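PDB 3KB2: SPbeta prophage-derived uncharacterized protein YorR from Bacillus subtilis, which probably acts as a nucleoside monophosphate kinase of the dTMP kinase type, and binds magnesium and guanosine-3'-monophosphate-5'-diphosphate. Local coordinates for residues F35-K39 with F74-S78; R62-S66 with I88-I92. The contacts are given in a common frame with arbitrary orientation. Residues are numbered along the deposited sequence.

Contact 1: F35-K39 with F74-S78; sequences FELAK and FKDYS
An aromatic cluster, closed off by a backbone hydrogen bond, shows how a short helix can be pinned to a loop: at the periphery of a P-loop kinase-like fold, helix 35-38 meets the irregular segment 74-78, which kinks at Asp-76 (phi/psi 49/43). The CA-to-CB bond of Phe-35 points sideways, and its t rotamer brings the ring to Phe-74 and Tyr-77. Its edge points at the Phe-74 face (Phe-74 m; centroids 5.2 Å apart, planes at 77°), with Phe-35 CE1 3.5 Å from Phe-74 CD2; Tyr-77 (t) turns its edge toward the Phe-35 face in an offset edge-to-face pair, centroids 5.8 Å apart at 69°. Ending this one-turn helix, Ala-38 sets CB over the Tyr-77 face, a CH-pi contact 3.3 Å from the centroid; Ala-38 CA is 5.0 Å from Ser-78 CA. Lys-39 leaves the helix (-88/4), its CA 4.7 Å from Tyr-77 CA and 3.3 Å from Asp-76 O, a CA-H...O contact. Ser-78 N donates to Ala-38 O at 2.7 Å.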
ATOM      1  N   PHE A  35      -7.819  -7.762  -3.172  1.00 40.44           N
ATOM      2  CA  PHE A  35      -7.230  -7.698  -1.844  1.00 37.19           C
ATOM      3  C   PHE A  35      -8.194  -8.303  -0.831  1.00 33.45           C
ATOM      4  O   PHE A  35      -7.777  -9.041   0.054  1.00 36.18           O
ATOM      5  CB  PHE A  35      -6.928  -6.246  -1.465  1.00 44.10           C
ATOM      6  CG  PHE A  35      -6.042  -6.099  -0.258  1.00 38.68           C
ATOM      7  CD1 PHE A  35      -4.657  -6.093  -0.389  1.00 46.58           C
ATOM      8  CD2 PHE A  35      -6.595  -5.932   1.010  1.00 48.95           C
ATOM      9  CE1 PHE A  35      -3.830  -5.915   0.725  1.00 44.84           C
ATOM     10  CE2 PHE A  35      -5.777  -5.754   2.133  1.00 46.91           C
ATOM     11  CZ  PHE A  35      -4.394  -5.745   1.988  1.00 44.90           C
ATOM     12  N   GLU A  36      -9.480  -7.999  -0.969  1.00 33.72           N
ATOM     13  CA  GLU A  36     -10.490  -8.515  -0.046  1.00 34.71           C
ATOM     14  C   GLU A  36     -10.585 -10.037  -0.100  1.00 32.20           C
ATOM     15  O   GLU A  36     -10.720 -10.698   0.925  1.00 34.09           O
ATOM     16  CB  GLU A  36     -11.868  -7.916  -0.356  1.00 41.77           C
ATOM     17  CG  GLU A  36     -11.924  -6.389  -0.373  1.00 59.56           C
ATOM     18  CD  GLU A  36     -11.634  -5.793  -1.750  1.00 69.23           C
ATOM     19  OE1 GLU A  36     -10.494  -5.936  -2.253  1.00 71.03           O
ATOM     20  OE2 GLU A  36     -12.559  -5.179  -2.333  1.00 75.32           O
ATOM     21  N   LEU A  37     -10.527 -10.588  -1.306  1.00 33.45           N
ATOM     22  CA  LEU A  37     -10.607 -12.030  -1.489  1.00 27.43           C
ATOM     23  C   LEU A  37      -9.364 -12.714  -0.935  1.00 29.39           C
ATOM     24  O   LEU A  37      -9.432 -13.821  -0.397  1.00 33.08           O
ATOM     25  CB  LEU A  37     -10.733 -12.360  -2.971  1.00 22.40           C
ATOM     26  CG  LEU A  37     -10.660 -13.848  -3.318  1.00 28.37           C
ATOM     27  CD1 LEU A  37     -11.933 -14.539  -2.856  1.00 26.15           C
ATOM     28  CD2 LEU A  37     -10.475 -14.013  -4.820  1.00 15.29           C
ATOM     29  N   ALA A  38      -8.224 -12.051  -1.073  1.00 25.76           N
ATOM     30  CA  ALA A  38      -6.973 -12.621  -0.600  1.00 26.94           C
ATOM     31  C   ALA A  38      -6.977 -12.845   0.901  1.00 23.70           C
ATOM     32  O   ALA A  38      -6.383 -13.801   1.386  1.00 20.36           O
ATOM     33  CB  ALA A  38      -5.815 -11.728  -0.991  1.00 30.08           C
ATOM     34  N   LYS A  39      -7.657 -11.968   1.633  1.00 26.88           N
ATOM     35  CA  LYS A  39      -7.723 -12.086   3.083  1.00 29.73           C
ATOM     36  C   LYS A  39      -8.869 -12.965   3.597  1.00 31.75           C
ATOM     37  O   LYS A  39      -9.067 -13.073   4.802  1.00 36.63           O
ATOM     38  CB  LYS A  39      -7.820 -10.691   3.720  1.00 33.16           C
ATOM     39  CG  LYS A  39      -8.848  -9.771   3.067  1.00 51.69           C
ATOM     40  CD  LYS A  39      -9.484  -8.768   4.057  1.00 52.50           C
ATOM     41  CE  LYS A  39      -8.501  -7.724   4.578  1.00 52.65           C
ATOM     42  NZ  LYS A  39      -9.147  -6.816   5.573  1.00 47.02           N
ATOM     43  N   PHE A  74       2.012  -8.807   2.112  1.00 22.92           N
ATOM     44  CA  PHE A  74       0.962  -8.506   3.077  1.00 26.87           C
ATOM     45  C   PHE A  74       0.660  -9.673   3.993  1.00 26.17           C
ATOM     46  O   PHE A  74       0.761 -10.835   3.592  1.00 21.01           O
ATOM     47  CB  PHE A  74      -0.330  -8.108   2.352  1.00 26.00           C
ATOM     48  CG  PHE A  74      -0.203  -6.860   1.527  1.00 28.48           C
ATOM     49  CD1 PHE A  74       0.195  -5.666   2.112  1.00 28.09           C
ATOM     50  CD2 PHE A  74      -0.475  -6.881   0.165  1.00 31.69           C
ATOM     51  CE1 PHE A  74       0.323  -4.509   1.359  1.00 27.86           C
ATOM     52  CE2 PHE A  74      -0.350  -5.728  -0.601  1.00 36.01           C
ATOM     53  CZ  PHE A  74       0.052  -4.538   0.000  1.00 36.51           C
ATOM     54  N   LYS A  75       0.284  -9.357   5.226  1.00 17.58           N
ATOM     55  CA  LYS A  75      -0.060 -10.399   6.180  1.00 22.80           C
ATOM     56  C   LYS A  75      -1.525 -10.770   5.988  1.00 25.28           C
ATOM     57  O   LYS A  75      -2.298 -10.001   5.411  1.00 23.18           O
ATOM     58  CB  LYS A  75       0.186  -9.931   7.620  1.00 23.64           C
ATOM     59  CG  LYS A  75       1.660  -9.734   7.987  1.00 13.35           C
ATOM     60  CD  LYS A  75       1.831  -9.520   9.497  1.00 18.32           C
ATOM     61  CE  LYS A  75       3.308  -9.464   9.894  1.00 32.15           C
ATOM     62  NZ  LYS A  75       3.537  -9.225  11.359  1.00 18.70           N
ATOM     63  N   ASP A  76      -1.894 -11.951   6.478  1.00 24.88           N
ATOM     64  CA  ASP A  76      -3.255 -12.458   6.353  1.00 28.79           C
ATOM     65  C   ASP A  76      -3.705 -12.308   4.899  1.00 31.57           C
ATOM     66  O   ASP A  76      -4.834 -11.897   4.619  1.00 30.82           O
ATOM     67  CB  ASP A  76      -4.209 -11.697   7.283  1.00 34.95           C
ATOM     68  CG  ASP A  76      -3.823 -11.816   8.760  1.00 46.55           C
ATOM     69  OD1 ASP A  76      -3.542 -12.942   9.231  1.00 36.37           O
ATOM     70  OD2 ASP A  76      -3.815 -10.775   9.461  1.00 46.51           O
ATOM     71  N   TYR A  77      -2.799 -12.638   3.982  1.00 31.32           N
ATOM     72  CA  TYR A  77      -3.053 -12.541   2.549  1.00 19.61           C
ATOM     73  C   TYR A  77      -2.768 -13.896   1.918  1.00 23.16           C
ATOM     74  O   TYR A  77      -1.616 -14.228   1.642  1.00 19.33           O
ATOM     75  CB  TYR A  77      -2.136 -11.473   1.948  1.00 12.07           C
ATOM     76  CG  TYR A  77      -2.420 -11.134   0.506  1.00 18.83           C
ATOM     77  CD1 TYR A  77      -2.158 -12.049  -0.512  1.00 21.80           C
ATOM     78  CD2 TYR A  77      -2.944  -9.888   0.157  1.00 15.58           C
ATOM     79  CE1 TYR A  77      -2.406 -11.729  -1.842  1.00 25.05           C
ATOM     80  CE2 TYR A  77      -3.194  -9.561  -1.169  1.00 21.29           C
ATOM     81  CZ  TYR A  77      -2.920 -10.486  -2.163  1.00 24.50           C
ATOM     82  OH  TYR A  77      -3.158 -10.169  -3.478  1.00 35.02           O
ATOM     83  N   SER A  78      -3.825 -14.667   1.678  1.00 14.60           N
ATOM     84  CA  SER A  78      -3.698 -16.002   1.099  1.00 16.49           C
ATOM     85  C   SER A  78      -2.958 -16.090  -0.227  1.00 17.52           C
ATOM     86  O   SER A  78      -3.036 -15.198  -1.073  1.00 15.98           O
ATOM     87  CB  SER A  78      -5.077 -16.632   0.919  1.00 15.98           C
ATOM     88  OG  SER A  78      -5.724 -16.766   2.167  1.00 37.53           O
TER

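Contact 2: R62-S66 with I88-I92; sequences RFVYS and IEDKI
Here an apolar patch and one buried polar link join helix 82-92 to the turn that leads from strand 58-61 into helix 64-70. The backbones stay well apart, their closest CA atoms, Val-64 and Ile-88, being 8.5 Å from each other, so side chains bridge the gap. Residues 88-92 form the last turn of helix 82-92. Ile-88 (m, t) points toward the partner and places CD1 3.7 Å from CG1 of Val-64 (m), with its CG2 4.3 Å from CE2 of Phe-63, the N-cap residue of helix 64-70, whose side chain is t. The CA-to-CB bond of Glu-89 points sideways, but m, t rotamers bring OE2 to OH of Tyr-65 (m), which donates a 2.7 Å hydrogen bond. At the helix end, Ile-92 (phi/psi -125/10, chi1 p) brings CD1 to the edge of the Phe-63 ring, 4.3 Å from CE2. Phe-49 of helix 42-52 and Ile-5 of the central strand 3-7 also touch Phe-63, placing the patch in the core. Glu-89 OE2 also accepts from Gly-140 N, so the buried carboxylate oxygen has two donors, and the tyrosine hydroxyl gives the otherwise apolar interface a directional link.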
ATOM      1  N   ARG A  62      -4.771  -8.541 -13.874  1.00 12.90           N
ATOM      2  CA  ARG A  62      -4.114  -9.078 -12.678  1.00 17.93           C
ATOM      3  C   ARG A  62      -4.745 -10.422 -12.320  1.00 18.14           C
ATOM      4  O   ARG A  62      -5.967 -10.531 -12.200  1.00 16.79           O
ATOM      5  CB  ARG A  62      -4.225  -8.104 -11.510  1.00 21.37           C
ATOM      6  CG  ARG A  62      -3.538  -6.785 -11.790  1.00 26.77           C
ATOM      7  CD  ARG A  62      -2.863  -6.259 -10.549  1.00 18.11           C
ATOM      8  NE  ARG A  62      -3.835  -5.993  -9.502  1.00 35.20           N
ATOM      9  CZ  ARG A  62      -3.532  -5.440  -8.335  1.00 41.31           C
ATOM     10  NH1 ARG A  62      -2.276  -5.093  -8.066  1.00 35.40           N
ATOM     11  NH2 ARG A  62      -4.487  -5.234  -7.436  1.00 48.30           N
ATOM     12  N   PHE A  63      -3.908 -11.440 -12.137  1.00 19.83           N
ATOM     13  CA  PHE A  63      -4.413 -12.776 -11.861  1.00 13.84           C
ATOM     14  C   PHE A  63      -3.564 -13.574 -10.848  1.00 13.95           C
ATOM     15  O   PHE A  63      -3.104 -13.016  -9.853  1.00  9.40           O
ATOM     16  CB  PHE A  63      -4.540 -13.499 -13.220  1.00 15.54           C
ATOM     17  CG  PHE A  63      -5.437 -14.710 -13.204  1.00 21.10           C
ATOM     18  CD1 PHE A  63      -6.489 -14.818 -12.297  1.00 29.89           C
ATOM     19  CD2 PHE A  63      -5.233 -15.742 -14.115  1.00 19.77           C
ATOM     20  CE1 PHE A  63      -7.322 -15.940 -12.302  1.00 23.91           C
ATOM     21  CE2 PHE A  63      -6.061 -16.862 -14.124  1.00 15.50           C
ATOM     22  CZ  PHE A  63      -7.103 -16.960 -13.216  1.00 19.48           C
ATOM     23  N   VAL A  64      -3.375 -14.872 -11.103  1.00 17.35           N
ATOM     24  CA  VAL A  64      -2.622 -15.758 -10.210  1.00 13.85           C
ATOM     25  C   VAL A  64      -1.180 -15.339  -9.939  1.00 18.80           C
ATOM     26  O   VAL A  64      -0.663 -15.583  -8.855  1.00 20.55           O
ATOM     27  CB  VAL A  64      -2.602 -17.238 -10.726  1.00 20.05           C
ATOM     28  CG1 VAL A  64      -4.016 -17.824 -10.729  1.00 17.41           C
ATOM     29  CG2 VAL A  64      -1.998 -17.304 -12.139  1.00 12.49           C
ATOM     30  N   TYR A  65      -0.519 -14.717 -10.903  1.00 12.71           N
ATOM     31  CA  TYR A  65       0.861 -14.324 -10.675  1.00 16.97           C
ATOM     32  C   TYR A  65       0.976 -13.152  -9.719  1.00 20.14           C
ATOM     33  O   TYR A  65       1.833 -13.168  -8.837  1.00 20.32           O
ATOM     34  CB  TYR A  65       1.551 -14.065 -12.011  1.00  8.77           C
ATOM     35  CG  TYR A  65       1.526 -15.315 -12.864  1.00 17.71           C
ATOM     36  CD1 TYR A  65       2.165 -16.491 -12.436  1.00 15.93           C
ATOM     37  CD2 TYR A  65       0.785 -15.360 -14.043  1.00 14.92           C
ATOM     38  CE1 TYR A  65       2.054 -17.672 -13.159  1.00  5.73           C
ATOM     39  CE2 TYR A  65       0.669 -16.530 -14.771  1.00  7.14           C
ATOM     40  CZ  TYR A  65       1.298 -17.681 -14.330  1.00 20.60           C
ATOM     41  OH  TYR A  65       1.151 -18.836 -15.073  1.00 15.06           O
ATOM     42  N   SER A  66       0.113 -12.148  -9.858  1.00 16.20           N
ATOM     43  CA  SER A  66       0.156 -11.030  -8.927  1.00 12.06           C
ATOM     44  C   SER A  66      -0.130 -11.567  -7.523  1.00 13.78           C
ATOM     45  O   SER A  66       0.372 -11.031  -6.542  1.00 13.80           O
ATOM     46  CB  SER A  66      -0.894  -9.979  -9.279  1.00 14.34           C
ATOM     47  OG  SER A  66      -0.682  -9.458 -10.568  1.00 22.59           O
ATOM     48  N   ILE A  88      -4.324 -24.549 -12.234  1.00 25.13           N
ATOM     49  CA  ILE A  88      -4.928 -23.464 -13.012  1.00 25.46           C
ATOM     50  C   ILE A  88      -4.250 -23.260 -14.361  1.00 18.64           C
ATOM     51  O   ILE A  88      -4.915 -22.994 -15.359  1.00 28.73           O
ATOM     52  CB  ILE A  88      -4.896 -22.143 -12.230  1.00 18.74           C
ATOM     53  CG1 ILE A  88      -5.806 -22.264 -11.006  1.00 16.37           C
ATOM     54  CG2 ILE A  88      -5.355 -20.999 -13.106  1.00  5.25           C
ATOM     55  CD1 ILE A  88      -5.645 -21.118 -10.040  1.00 34.44           C
ATOM     56  N   GLU A  89      -2.929 -23.390 -14.387  1.00 19.76           N
ATOM     57  CA  GLU A  89      -2.176 -23.229 -15.625  1.00 20.44           C
ATOM     58  C   GLU A  89      -2.557 -24.303 -16.641  1.00 22.69           C
ATOM     59  O   GLU A  89      -2.839 -24.008 -17.801  1.00 21.72           O
ATOM     60  CB  GLU A  89      -0.678 -23.299 -15.336  1.00 21.56           C
ATOM     61  CG  GLU A  89      -0.202 -22.216 -14.378  1.00 25.94           C
ATOM     62  CD  GLU A  89       1.282 -22.285 -14.130  1.00 30.84           C
ATOM     63  OE1 GLU A  89       1.759 -23.372 -13.739  1.00 41.78           O
ATOM     64  OE2 GLU A  89       1.970 -21.256 -14.313  1.00 23.86           O
ATOM     65  N   ASP A  90      -2.564 -25.555 -16.203  1.00 25.19           N
ATOM     66  CA  ASP A  90      -2.917 -26.647 -17.095  1.00 27.13           C
ATOM     67  C   ASP A  90      -4.338 -26.447 -17.619  1.00 22.62           C
ATOM     68  O   ASP A  90      -4.649 -26.742 -18.773  1.00 22.53           O
ATOM     69  CB  ASP A  90      -2.816 -27.982 -16.352  1.00 35.04           C
ATOM     70  CG  ASP A  90      -3.303 -29.150 -17.190  1.00 34.20           C
ATOM     71  OD1 ASP A  90      -2.619 -29.516 -18.172  1.00 51.01           O
ATOM     72  OD2 ASP A  90      -4.378 -29.697 -16.871  1.00 42.10           O
ATOM     73  N   LYS A  91      -5.198 -25.924 -16.764  1.00 16.93           N
ATOM     74  CA  LYS A  91      -6.580 -25.706 -17.140  1.00 18.81           C
ATOM     75  C   LYS A  91      -6.823 -24.642 -18.237  1.00 24.97           C
ATOM     76  O   LYS A  91      -7.828 -24.706 -18.953  1.00 24.76           O
ATOM     77  CB  LYS A  91      -7.379 -25.373 -15.881  1.00 17.15           C
ATOM     78  CG  LYS A  91      -8.854 -25.163 -16.111  1.00 17.65           C
ATOM     79  CD  LYS A  91      -9.601 -25.068 -14.801  1.00 17.07           C
ATOM     80  CE  LYS A  91     -11.063 -24.802 -15.071  1.00 22.01           C
ATOM     81  NZ  LYS A  91     -11.927 -24.989 -13.886  1.00 34.08           N
ATOM     82  N   ILE A  92      -5.912 -23.683 -18.389  1.00 17.39           N
ATOM     83  CA  ILE A  92      -6.089 -22.621 -19.382  1.00 16.54           C
ATOM     84  C   ILE A  92      -4.929 -22.479 -20.358  1.00 22.23           C
ATOM     85  O   ILE A  92      -4.862 -21.506 -21.104  1.00 22.96           O
ATOM     86  CB  ILE A  92      -6.267 -21.261 -18.687  1.00 22.83           C
ATOM     87  CG1 ILE A  92      -4.924 -20.803 -18.107  1.00 23.33           C
ATOM     88  CG2 ILE A  92      -7.315 -21.379 -17.574  1.00 17.60           C
ATOM     89  CD1 ILE A  92      -4.960 -19.474 -17.386  1.00 24.05           C
TER

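Following the chain from the N terminus, residues 35-39 come first, shortly after strand 29-31, followed by helix 42-52 and strand 58-61. Segment 62-66 opens contact 2, and the chain then runs through helix 64-70 to residues 74-78, where contact 1 closes. Helix 82-92 finally delivers residues 88-92 to close contact 2. The two closures therefore cross rather than nest. Contact 1 is peripheral, close to the second subunit, whereas contact 2 is buried beside the parallel sheet. Their centres lie about 17 Å apart and they do not touch. Together they tie the span 64-92 to helix 35-38 through its loop and to its own start through helix 82-92.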